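Local coordinates for twin-arginine translocation pathway signal protein (Burkholderia phytofirmans, PDB 2RJO) that binds beta-D-galactopyranose in the crystal and probably serves as a periplasmic sugar-binding protein that is presumably exported by the twin-arginine pathway, at residues Q5-C10 / G63-N68; G137-L142 / P166-L171; V246-W251 / T289-T294. One frame throughout, in Å; residues are numbered along the deposited sequence.

Interaction 1 (Q5-C10 / G63-N68)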
ATOM      1  N   GLN A   5      13.267 -25.069 -11.671  1.00 25.32           N
ATOM      2  CA  GLN A   5      12.291 -24.650 -10.674  1.00 22.97           C
ATOM      3  C   GLN A   5      11.607 -23.364 -11.084  1.00 21.66           C
ATOM      4  O   GLN A   5      12.164 -22.557 -11.823  1.00 18.88           O
ATOM      5  CB  GLN A   5      12.949 -24.389  -9.325  1.00 23.95           C
ATOM      6  CG  GLN A   5      14.053 -25.326  -8.927  1.00 25.04           C
ATOM      7  CD  GLN A   5      14.876 -24.728  -7.811  1.00 27.35           C
ATOM      8  OE1 GLN A   5      14.403 -24.597  -6.685  1.00 26.93           O
ATOM      9  NE2 GLN A   5      16.112 -24.334  -8.124  1.00 27.40           N
ATOM     10  N   THR A   6      10.393 -23.178 -10.585  1.00 21.40           N
ATOM     11  CA  THR A   6       9.646 -21.971 -10.865  1.00 20.79           C
ATOM     12  C   THR A   6      10.320 -20.860 -10.072  1.00 21.42           C
ATOM     13  O   THR A   6      10.766 -21.084  -8.951  1.00 21.40           O
ATOM     14  CB  THR A   6       8.181 -22.096 -10.400  1.00 20.84           C
ATOM     15  OG1 THR A   6       7.482 -23.003 -11.261  1.00 20.76           O
ATOM     16  CG2 THR A   6       7.499 -20.744 -10.438  1.00 17.28           C
ATOM     17  N   THR A   7      10.424 -19.674 -10.658  1.00 21.72           N
ATOM     18  CA  THR A   7      11.037 -18.558  -9.953  1.00 20.89           C
ATOM     19  C   THR A   7       9.946 -17.669  -9.374  1.00 20.56           C
ATOM     20  O   THR A   7       8.916 -17.447 -10.002  1.00 21.49           O
ATOM     21  CB  THR A   7      11.944 -17.715 -10.897  1.00 21.80           C
ATOM     22  OG1 THR A   7      13.040 -18.519 -11.350  1.00 21.47           O
ATOM     23  CG2 THR A   7      12.510 -16.512 -10.167  1.00 20.20           C
ATOM     24  N   LEU A   8      10.154 -17.192  -8.157  1.00 19.09           N
ATOM     25  CA  LEU A   8       9.188 -16.300  -7.547  1.00 19.78           C
ATOM     26  C   LEU A   8       9.836 -14.918  -7.550  1.00 21.22           C
ATOM     27  O   LEU A   8      10.994 -14.775  -7.147  1.00 21.87           O
ATOM     28  CB  LEU A   8       8.866 -16.750  -6.115  1.00 20.17           C
ATOM     29  CG  LEU A   8       8.211 -18.125  -5.954  1.00 18.70           C
ATOM     30  CD1 LEU A   8       7.975 -18.418  -4.489  1.00 17.96           C
ATOM     31  CD2 LEU A   8       6.902 -18.168  -6.719  1.00 19.33           C
ATOM     32  N   ALA A   9       9.108 -13.906  -8.021  1.00 21.71           N
ATOM     33  CA  ALA A   9       9.647 -12.552  -8.059  1.00 18.87           C
ATOM     34  C   ALA A   9       8.657 -11.543  -7.499  1.00 19.21           C
ATOM     35  O   ALA A   9       7.443 -11.725  -7.596  1.00 15.35           O
ATOM     36  CB  ALA A   9      10.016 -12.176  -9.472  1.00 19.70           C
ATOM     37  N   CYS A  10       9.188 -10.481  -6.902  1.00 20.29           N
ATOM     38  CA  CYS A  10       8.359  -9.433  -6.325  1.00 20.28           C
ATOM     39  C   CYS A  10       8.872  -8.065  -6.769  1.00 20.86           C
ATOM     40  O   CYS A  10      10.034  -7.713  -6.526  1.00 22.52           O
ATOM     41  CB  CYS A  10       8.374  -9.539  -4.803  1.00 22.83           C
ATOM     42  SG  CYS A  10       7.227  -8.430  -3.968  1.00 26.95           S
ATOM     43  N   GLY A  63       9.566 -17.910 -19.082  1.00 23.70           N
ATOM     44  CA  GLY A  63       8.194 -17.781 -18.630  1.00 22.27           C
ATOM     45  C   GLY A  63       7.865 -18.509 -17.337  1.00 22.01           C
ATOM     46  O   GLY A  63       6.821 -18.254 -16.738  1.00 23.44           O
ATOM     47  N   ASN A  64       8.736 -19.410 -16.897  1.00 20.72           N
ATOM     48  CA  ASN A  64       8.495 -20.163 -15.667  1.00 21.06           C
ATOM     49  C   ASN A  64       8.681 -19.238 -14.464  1.00 19.64           C
ATOM     50  O   ASN A  64       9.635 -19.366 -13.698  1.00 16.24           O
ATOM     51  CB  ASN A  64       9.461 -21.346 -15.616  1.00 22.21           C
ATOM     52  CG  ASN A  64       9.189 -22.279 -14.458  1.00 23.80           C
ATOM     53  OD1 ASN A  64       8.042 -22.467 -14.047  1.00 21.57           O
ATOM     54  ND2 ASN A  64      10.248 -22.890 -13.935  1.00 25.52           N
ATOM     55  N   LEU A  65       7.743 -18.309 -14.306  1.00 19.34           N
ATOM     56  CA  LEU A  65       7.818 -17.320 -13.239  1.00 18.42           C
ATOM     57  C   LEU A  65       6.465 -16.938 -12.635  1.00 19.35           C
ATOM     58  O   LEU A  65       5.439 -16.945 -13.316  1.00 20.09           O
ATOM     59  CB  LEU A  65       8.519 -16.069 -13.792  1.00 19.28           C
ATOM     60  CG  LEU A  65       8.473 -14.734 -13.039  1.00 17.29           C
ATOM     61  CD1 LEU A  65       9.392 -14.761 -11.839  1.00 16.02           C
ATOM     62  CD2 LEU A  65       8.898 -13.614 -13.985  1.00 17.32           C
ATOM     63  N   VAL A  66       6.483 -16.614 -11.347  1.00 18.07           N
ATOM     64  CA  VAL A  66       5.295 -16.180 -10.627  1.00 18.00           C
ATOM     65  C   VAL A  66       5.636 -14.813 -10.038  1.00 17.41           C
ATOM     66  O   VAL A  66       6.474 -14.700  -9.146  1.00 17.13           O
ATOM     67  CB  VAL A  66       4.923 -17.139  -9.479  1.00 18.44           C
ATOM     68  CG1 VAL A  66       3.759 -16.568  -8.681  1.00 17.80           C
ATOM     69  CG2 VAL A  66       4.544 -18.498 -10.043  1.00 17.02           C
ATOM     70  N   LEU A  67       4.975 -13.784 -10.549  1.00 16.75           N
ATOM     71  CA  LEU A  67       5.220 -12.417 -10.122  1.00 15.94           C
ATOM     72  C   LEU A  67       4.129 -11.768  -9.270  1.00 17.38           C
ATOM     73  O   LEU A  67       2.944 -11.860  -9.589  1.00 15.64           O
ATOM     74  CB  LEU A  67       5.457 -11.558 -11.361  1.00 15.15           C
ATOM     75  CG  LEU A  67       5.695 -10.071 -11.128  1.00 15.94           C
ATOM     76  CD1 LEU A  67       7.021  -9.900 -10.417  1.00 15.28           C
ATOM     77  CD2 LEU A  67       5.697  -9.340 -12.447  1.00 13.13           C
ATOM     78  N   ASN A  68       4.541 -11.120  -8.183  1.00 17.14           N
ATOM     79  CA  ASN A  68       3.624 -10.395  -7.303  1.00 18.02           C
ATOM     80  C   ASN A  68       4.121  -8.961  -7.374  1.00 18.24           C
ATOM     81  O   ASN A  68       5.129  -8.622  -6.753  1.00 19.84           O
ATOM     82  CB  ASN A  68       3.705 -10.905  -5.862  1.00 18.59           C
ATOM     83  CG  ASN A  68       2.730 -10.190  -4.943  1.00 20.84           C
ATOM     84  OD1 ASN A  68       1.756  -9.606  -5.407  1.00 17.18           O
ATOM     85  ND2 ASN A  68       2.978 -10.248  -3.635  1.00 18.82           N
TER
HETATM   86  O   HOH W   1      12.336 -20.250 -13.414  1.00 21.82           O
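Thr6 and Asn64 meet through their side chains where the two segments enter the sheet. The hydroxyl OG1 of Thr6 donates to OD1 of Asn64 over 2.9 Å, with the donor tilted 27° from the amide's carbonyl plane and the two side chains crossing at about a right angle. CG of Asn64 stands anti to its backbone N (chi1 -174°), which places CG within 3.6 Å of Thr6 CA. One water completes the polar group: it donates to Gln5 O and to Asn64 O and accepts from the hydroxyl of Thr7. At the far end, ND2 of buried Asn68, on the face of Leu8 and Cys10, donates to the carbonyl O atoms of Leu256 and Gly257.

Between these ends the backbone takes over. Thr7 N donates to Asn64 O, Val66 N to Thr7 O, Ala9 N to Val66 O and Asn68 N to Ala9 O, each of them close to straight. Such alternation defines a parallel ladder, and the segment axes lie 4.8 Å apart at 19°. These are neighbouring strands in the Rossmann-like sheet of the first lobe of a periplasmic binding protein; Leu8 and Cys10 bond on to strand 38-42.

Apolar contacts divide between two faces. On that of Leu8 and Val66, the side chains lie side by side, CD2 of Leu8 reaching CB of Val66 at 3.5 Å, while CG2 of Val66 comes within 3.7 Å of CG2 of Thr6; helices 18-34 and 253-268 pack on this face. On the other face, CB of Ala9 touches two leucine methyls, Leu65 CD1 at 3.6 Å and Leu67 CD1 at 3.9 Å, against helix 47-60.

Interaction 2 (G137-L142 / P166-L171)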
ATOM      1  N   GLY A 137     -10.557  23.645  13.087  1.00 30.17           N
ATOM      2  CA  GLY A 137      -9.144  23.935  12.955  1.00 30.99           C
ATOM      3  C   GLY A 137      -8.606  23.769  11.552  1.00 29.17           C
ATOM      4  O   GLY A 137      -9.263  23.193  10.680  1.00 30.36           O
ATOM      5  N   GLY A 138      -7.390  24.265  11.343  1.00 29.61           N
ATOM      6  CA  GLY A 138      -6.771  24.186  10.035  1.00 28.05           C
ATOM      7  C   GLY A 138      -6.015  22.896   9.835  1.00 27.18           C
ATOM      8  O   GLY A 138      -5.294  22.439  10.722  1.00 26.58           O
ATOM      9  N   VAL A 139      -6.164  22.317   8.650  1.00 26.52           N
ATOM     10  CA  VAL A 139      -5.502  21.057   8.336  1.00 25.39           C
ATOM     11  C   VAL A 139      -4.751  21.068   7.019  1.00 24.38           C
ATOM     12  O   VAL A 139      -5.245  21.579   6.023  1.00 25.61           O
ATOM     13  CB  VAL A 139      -6.526  19.917   8.280  1.00 25.59           C
ATOM     14  CG1 VAL A 139      -5.822  18.601   8.069  1.00 24.82           C
ATOM     15  CG2 VAL A 139      -7.344  19.902   9.561  1.00 28.14           C
ATOM     16  N   VAL A 140      -3.542  20.513   7.023  1.00 22.74           N
ATOM     17  CA  VAL A 140      -2.755  20.403   5.802  1.00 21.36           C
ATOM     18  C   VAL A 140      -2.734  18.908   5.472  1.00 21.24           C
ATOM     19  O   VAL A 140      -2.763  18.080   6.385  1.00 21.50           O
ATOM     20  CB  VAL A 140      -1.306  20.927   5.979  1.00 21.77           C
ATOM     21  CG1 VAL A 140      -1.314  22.434   6.109  1.00 19.95           C
ATOM     22  CG2 VAL A 140      -0.650  20.295   7.199  1.00 20.29           C
ATOM     23  N   ALA A 141      -2.694  18.557   4.187  1.00 19.79           N
ATOM     24  CA  ALA A 141      -2.693  17.150   3.794  1.00 18.86           C
ATOM     25  C   ALA A 141      -1.647  16.800   2.734  1.00 18.59           C
ATOM     26  O   ALA A 141      -1.448  17.539   1.766  1.00 21.10           O
ATOM     27  CB  ALA A 141      -4.077  16.748   3.310  1.00 16.21           C
ATOM     28  N   LEU A 142      -0.992  15.658   2.932  1.00 16.94           N
ATOM     29  CA  LEU A 142       0.048  15.166   2.041  1.00 17.31           C
ATOM     30  C   LEU A 142      -0.452  13.955   1.268  1.00 16.94           C
ATOM     31  O   LEU A 142      -0.889  12.976   1.861  1.00 19.48           O
ATOM     32  CB  LEU A 142       1.283  14.786   2.856  1.00 16.44           C
ATOM     33  CG  LEU A 142       2.008  15.943   3.553  1.00 18.67           C
ATOM     34  CD1 LEU A 142       2.757  15.418   4.770  1.00 18.52           C
ATOM     35  CD2 LEU A 142       2.948  16.631   2.564  1.00 17.75           C
ATOM     36  N   PRO A 166     -17.644  20.533   8.664  1.00 35.64           N
ATOM     37  CA  PRO A 166     -17.487  21.871   8.089  1.00 35.56           C
ATOM     38  C   PRO A 166     -16.660  22.804   8.962  1.00 35.21           C
ATOM     39  O   PRO A 166     -16.257  23.885   8.524  1.00 35.17           O
ATOM     40  CB  PRO A 166     -18.931  22.346   7.902  1.00 36.14           C
ATOM     41  CG  PRO A 166     -19.692  21.582   8.946  1.00 36.59           C
ATOM     42  CD  PRO A 166     -19.067  20.212   8.875  1.00 36.35           C
ATOM     43  N   GLY A 167     -16.390  22.371  10.187  1.00 34.28           N
ATOM     44  CA  GLY A 167     -15.602  23.183  11.087  1.00 32.93           C
ATOM     45  C   GLY A 167     -14.122  23.049  10.785  1.00 32.15           C
ATOM     46  O   GLY A 167     -13.307  23.777  11.342  1.00 32.20           O
ATOM     47  N   ILE A 168     -13.771  22.107   9.911  1.00 31.63           N
ATOM     48  CA  ILE A 168     -12.376  21.879   9.529  1.00 28.79           C
ATOM     49  C   ILE A 168     -12.062  22.656   8.256  1.00 28.82           C
ATOM     50  O   ILE A 168     -12.816  22.594   7.289  1.00 28.77           O
ATOM     51  CB  ILE A 168     -12.103  20.374   9.264  1.00 28.32           C
ATOM     52  CG1 ILE A 168     -12.235  19.583  10.566  1.00 25.82           C
ATOM     53  CG2 ILE A 168     -10.707  20.185   8.702  1.00 25.56           C
ATOM     54  CD1 ILE A 168     -11.158  19.891  11.566  1.00 25.66           C
ATOM     55  N   GLN A 169     -10.955  23.386   8.257  1.00 29.78           N
ATOM     56  CA  GLN A 169     -10.564  24.156   7.084  1.00 31.09           C
ATOM     57  C   GLN A 169      -9.316  23.521   6.469  1.00 30.50           C
ATOM     58  O   GLN A 169      -8.270  23.441   7.111  1.00 30.61           O
ATOM     59  CB  GLN A 169     -10.311  25.628   7.478  1.00 32.41           C
ATOM     60  CG  GLN A 169      -9.196  26.371   6.717  1.00 36.72           C
ATOM     61  CD  GLN A 169      -9.662  27.117   5.460  1.00 40.31           C
ATOM     62  OE1 GLN A 169     -10.064  26.504   4.453  1.00 41.84           O
ATOM     63  NE2 GLN A 169      -9.593  28.448   5.507  1.00 39.08           N
ATOM     64  N   LEU A 170      -9.444  23.047   5.233  1.00 29.40           N
ATOM     65  CA  LEU A 170      -8.328  22.426   4.529  1.00 27.73           C
ATOM     66  C   LEU A 170      -7.391  23.522   4.050  1.00 27.45           C
ATOM     67  O   LEU A 170      -7.660  24.195   3.048  1.00 27.19           O
ATOM     68  CB  LEU A 170      -8.824  21.624   3.326  1.00 27.15           C
ATOM     69  CG  LEU A 170      -7.758  20.831   2.568  1.00 25.15           C
ATOM     70  CD1 LEU A 170      -7.152  19.769   3.474  1.00 22.48           C
ATOM     71  CD2 LEU A 170      -8.381  20.192   1.339  1.00 25.18           C
ATOM     72  N   LEU A 171      -6.280  23.697   4.758  1.00 26.08           N
ATOM     73  CA  LEU A 171      -5.339  24.740   4.392  1.00 25.00           C
ATOM     74  C   LEU A 171      -4.638  24.536   3.054  1.00 24.98           C
ATOM     75  O   LEU A 171      -4.513  25.490   2.279  1.00 23.60           O
ATOM     76  CB  LEU A 171      -4.308  24.926   5.500  1.00 23.46           C
ATOM     77  CG  LEU A 171      -4.915  25.257   6.863  1.00 22.86           C
ATOM     78  CD1 LEU A 171      -3.815  25.368   7.916  1.00 20.21           C
ATOM     79  CD2 LEU A 171      -5.703  26.546   6.771  1.00 22.66           C
TER
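Val139 and Ile168 bring methyl against methyl: CG2 of Val139 lies 3.5 Å from CG2 of Ile168, tighter than an ordinary van der Waals contact, and the two branched side chains cross obliquely. CG2 of Ile168 is anti to its own backbone N, beside the carbonyl carbon (chi1 of CG1 -67°), which turns this methyl toward Val139. Leu170 projects from the same face, its CD1 4.3 Å from CB of Ala141. Helix 149-163 covers Ile168, Leu170 and Ala141, while Phe130 of helix 118-132 touches Val139 and Ile168.

Leu171 turns its side chain toward strand 137-143. Its CD1 lies over the backbone of Gly138, 3.8 Å from CA, where the glycine has no side chain to occupy the place, and its CB meets CG1 of Val140 at 3.9 Å. Met187 and Trp190 of helix 180-194 reach Val140, and Phe194 reaches Leu171.

A parallel ladder joins the two backbones: Gln169 N donates to Gly137 O, Val139 N to Gln169 O at 2.8 Å, and Leu171 N to Val139 O. The segment axes diverge by 40°. Strand 137-143, helix 149-163 and strand 168-175 form a beta-alpha-beta crossover at the edge of the second lobe's parallel sheet. Every hydrogen bond across the pair is main-chain, the side chains taking part only through carbon atoms, consistent with peptide bonds setting the register and side chains adding hydrophobic packing.

Interaction 3 (V246-W251 / T289-T294)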
ATOM      1  N   VAL A 246      -1.562   9.938  15.553  1.00 21.83           N
ATOM      2  CA  VAL A 246      -2.800   9.541  16.217  1.00 23.72           C
ATOM      3  C   VAL A 246      -3.486   8.319  15.620  1.00 23.92           C
ATOM      4  O   VAL A 246      -4.293   7.675  16.289  1.00 25.73           O
ATOM      5  CB  VAL A 246      -3.808  10.706  16.290  1.00 23.97           C
ATOM      6  CG1 VAL A 246      -3.181  11.867  17.038  1.00 25.97           C
ATOM      7  CG2 VAL A 246      -4.225  11.135  14.916  1.00 25.15           C
ATOM      8  N   ALA A 247      -3.153   7.977  14.379  1.00 24.12           N
ATOM      9  CA  ALA A 247      -3.764   6.816  13.744  1.00 22.73           C
ATOM     10  C   ALA A 247      -3.105   6.417  12.439  1.00 21.99           C
ATOM     11  O   ALA A 247      -2.434   7.218  11.793  1.00 21.69           O
ATOM     12  CB  ALA A 247      -5.245   7.070  13.511  1.00 21.96           C
ATOM     13  N   SER A 248      -3.306   5.158  12.064  1.00 20.33           N
ATOM     14  CA  SER A 248      -2.790   4.608  10.821  1.00 19.76           C
ATOM     15  C   SER A 248      -3.694   3.429  10.442  1.00 20.95           C
ATOM     16  O   SER A 248      -4.668   3.126  11.143  1.00 20.47           O
ATOM     17  CB  SER A 248      -1.349   4.134  11.009  1.00 19.65           C
ATOM     18  OG  SER A 248      -0.804   3.653   9.795  1.00 19.31           O
ATOM     19  N   VAL A 249      -3.381   2.769   9.335  1.00 19.43           N
ATOM     20  CA  VAL A 249      -4.165   1.622   8.910  1.00 20.02           C
ATOM     21  C   VAL A 249      -3.192   0.543   8.455  1.00 20.93           C
ATOM     22  O   VAL A 249      -2.333   0.784   7.609  1.00 21.48           O
ATOM     23  CB  VAL A 249      -5.141   1.994   7.769  1.00 19.69           C
ATOM     24  CG1 VAL A 249      -6.010   0.791   7.414  1.00 17.76           C
ATOM     25  CG2 VAL A 249      -6.027   3.167   8.205  1.00 17.32           C
ATOM     26  N   ASP A 250      -3.315  -0.645   9.037  1.00 21.28           N
ATOM     27  CA  ASP A 250      -2.421  -1.743   8.707  1.00 20.63           C
ATOM     28  C   ASP A 250      -2.925  -2.612   7.556  1.00 21.32           C
ATOM     29  O   ASP A 250      -3.956  -3.284   7.678  1.00 19.66           O
ATOM     30  CB  ASP A 250      -2.187  -2.591   9.955  1.00 23.57           C
ATOM     31  CG  ASP A 250      -0.978  -3.488   9.828  1.00 26.77           C
ATOM     32  OD1 ASP A 250      -0.254  -3.382   8.810  1.00 29.34           O
ATOM     33  OD2 ASP A 250      -0.746  -4.293  10.750  1.00 30.35           O
ATOM     34  N   TRP A 251      -2.193  -2.570   6.438  1.00 21.05           N
ATOM     35  CA  TRP A 251      -2.522  -3.337   5.236  1.00 20.03           C
ATOM     36  C   TRP A 251      -1.820  -4.682   5.333  1.00 21.06           C
ATOM     37  O   TRP A 251      -2.116  -5.606   4.584  1.00 20.99           O
ATOM     38  CB  TRP A 251      -1.996  -2.645   3.974  1.00 19.97           C
ATOM     39  CG  TRP A 251      -2.261  -1.164   3.834  1.00 19.17           C
ATOM     40  CD1 TRP A 251      -1.332  -0.201   3.552  1.00 18.88           C
ATOM     41  CD2 TRP A 251      -3.533  -0.498   3.845  1.00 17.32           C
ATOM     42  NE1 TRP A 251      -1.943   1.015   3.377  1.00 18.85           N
ATOM     43  CE2 TRP A 251      -3.295   0.865   3.549  1.00 17.76           C
ATOM     44  CE3 TRP A 251      -4.852  -0.916   4.066  1.00 17.14           C
ATOM     45  CZ2 TRP A 251      -4.326   1.811   3.472  1.00 17.09           C
ATOM     46  CZ3 TRP A 251      -5.879   0.031   3.989  1.00 15.09           C
ATOM     47  CH2 TRP A 251      -5.607   1.375   3.693  1.00 16.49           C
ATOM     48  N   THR A 289      -6.634  -3.357   9.381  1.00 22.24           N
ATOM     49  CA  THR A 289      -6.837  -3.061  10.805  1.00 21.64           C
ATOM     50  C   THR A 289      -6.576  -1.588  11.117  1.00 20.57           C
ATOM     51  O   THR A 289      -5.452  -1.106  10.969  1.00 18.59           O
ATOM     52  CB  THR A 289      -5.874  -3.873  11.712  1.00 21.75           C
ATOM     53  OG1 THR A 289      -5.729  -5.197  11.200  1.00 25.64           O
ATOM     54  CG2 THR A 289      -6.416  -3.949  13.136  1.00 23.55           C
ATOM     55  N   PHE A 290      -7.608  -0.869  11.540  1.00 22.18           N
ATOM     56  CA  PHE A 290      -7.423   0.524  11.893  1.00 22.23           C
ATOM     57  C   PHE A 290      -6.618   0.468  13.186  1.00 22.12           C
ATOM     58  O   PHE A 290      -6.960  -0.295  14.088  1.00 20.86           O
ATOM     59  CB  PHE A 290      -8.765   1.182  12.156  1.00 22.09           C
ATOM     60  CG  PHE A 290      -8.683   2.666  12.322  1.00 22.95           C
ATOM     61  CD1 PHE A 290      -8.340   3.481  11.247  1.00 24.57           C
ATOM     62  CD2 PHE A 290      -8.942   3.255  13.549  1.00 23.12           C
ATOM     63  CE1 PHE A 290      -8.276   4.872  11.391  1.00 21.94           C
ATOM     64  CE2 PHE A 290      -8.879   4.637  13.703  1.00 23.27           C
ATOM     65  CZ  PHE A 290      -8.541   5.443  12.628  1.00 22.16           C
ATOM     66  N   VAL A 291      -5.555   1.259  13.285  1.00 22.76           N
ATOM     67  CA  VAL A 291      -4.731   1.222  14.485  1.00 22.07           C
ATOM     68  C   VAL A 291      -4.590   2.581  15.153  1.00 21.85           C
ATOM     69  O   VAL A 291      -4.364   3.595  14.499  1.00 21.95           O
ATOM     70  CB  VAL A 291      -3.323   0.647  14.171  1.00 22.43           C
ATOM     71  CG1 VAL A 291      -2.689   1.409  13.030  1.00 25.36           C
ATOM     72  CG2 VAL A 291      -2.432   0.726  15.405  1.00 22.19           C
ATOM     73  N   THR A 292      -4.736   2.578  16.469  1.00 20.51           N
ATOM     74  CA  THR A 292      -4.637   3.774  17.292  1.00 22.46           C
ATOM     75  C   THR A 292      -3.992   3.330  18.613  1.00 21.89           C
ATOM     76  O   THR A 292      -3.737   2.146  18.784  1.00 20.95           O
ATOM     77  CB  THR A 292      -6.038   4.365  17.538  1.00 22.82           C
ATOM     78  OG1 THR A 292      -5.924   5.560  18.317  1.00 31.28           O
ATOM     79  CG2 THR A 292      -6.911   3.371  18.274  1.00 22.81           C
ATOM     80  N   LYS A 293      -3.726   4.250  19.536  1.00 22.39           N
ATOM     81  CA  LYS A 293      -3.088   3.853  20.787  1.00 23.27           C
ATOM     82  C   LYS A 293      -3.842   2.784  21.561  1.00 24.67           C
ATOM     83  O   LYS A 293      -3.234   2.026  22.318  1.00 24.24           O
ATOM     84  CB  LYS A 293      -2.835   5.061  21.713  1.00 26.44           C
ATOM     85  CG  LYS A 293      -1.390   5.584  21.624  1.00 29.19           C
ATOM     86  CD  LYS A 293      -0.954   6.458  22.822  1.00 30.80           C
ATOM     87  CE  LYS A 293      -1.509   7.873  22.747  1.00 31.73           C
ATOM     88  NZ  LYS A 293      -1.067   8.733  23.903  1.00 32.10           N
ATOM     89  N   THR A 294      -5.153   2.701  21.370  1.00 24.42           N
ATOM     90  CA  THR A 294      -5.926   1.710  22.110  1.00 25.67           C
ATOM     91  C   THR A 294      -5.641   0.272  21.689  1.00 23.91           C
ATOM     92  O   THR A 294      -5.727  -0.642  22.508  1.00 24.17           O
ATOM     93  CB  THR A 294      -7.432   2.000  22.018  1.00 27.12           C
ATOM     94  OG1 THR A 294      -7.885   1.810  20.678  1.00 30.08           O
ATOM     95  CG2 THR A 294      -7.706   3.437  22.447  1.00 28.14           C
TER
HETATM   96  O   HOH W   2      -4.311   7.517  19.028  1.00 28.86           O
HETATM   97  O   HOH W   3      -4.378  -6.138   8.660  1.00 33.56           O
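Phe290 reaches over the neighbouring strand to touch Val249 and Ala247. Its CG is anti to the backbone N (chi1 -171°), and the ring beyond it approaches obliquely: CD1 lies 3.8 Å from CG2 of Val249, and CZ is equally far from CB of Ala247. On the opposite face CG1 of Val291 packs on Ser248, 3.6 Å from its CB and 3.2 Å from its carbonyl O. This methyl sits between the backbone N and carbonyl carbon of its own residue (chi1 54°), the crowded position.

An antiparallel ladder sets the register that brings these side chains together. Ser248 and Val291 form one hydrogen-bonded pair, exchanging N-H...O bonds in both directions; Asp250 and Thr289 form another, with Asp250 N to Thr289 O nearly straight at 178°. Val249 and Phe290 are the non-hydrogen-bonded pair between, their CA atoms 4.5 Å apart. Waters bridge both ends: one donates to Val246 O and binds Thr292 OG1, the other donates to Asp250 O and binds Thr289 OG1.

Further out, side-chain polar groups are held by other residues: Ser248 OG by Asp206 and the backbone N of Gly232, Asp250 OD1 by the N of Asp252, and Thr289 OG1 by Arg302. Trp251, directly after the strand, touches the bound galactose and meets Trp95 edge-to-face, so this short strand leads into the sugar pocket. Helix 118-132 covers the face of Val249 and Phe290, helices 234-241 and 296-302 cover that of Ser248 and Val291, and strand 283-291 also pairs with strands 110-115 and 317-320.

How the interactions relate
The three contacts follow one another along the chain and none touches another. Interactions 1 and 2 lie on opposite sides of the chain's centre, their own centres 45 Å apart, each joining parallel strands in a different sheet, consistent with the two lobes of a periplasmic binding protein. Interaction 3 reaches the same sheet as interaction 1 but is antiparallel; its nearest atoms are about 11 Å from interaction 1 and about 10 Å from interaction 2. It alone includes a residue of the galactose pocket, Trp251. The side chain of Val249 is about 9 Å from the sugar, and that of Asn68, in interaction 1, about 11 Å.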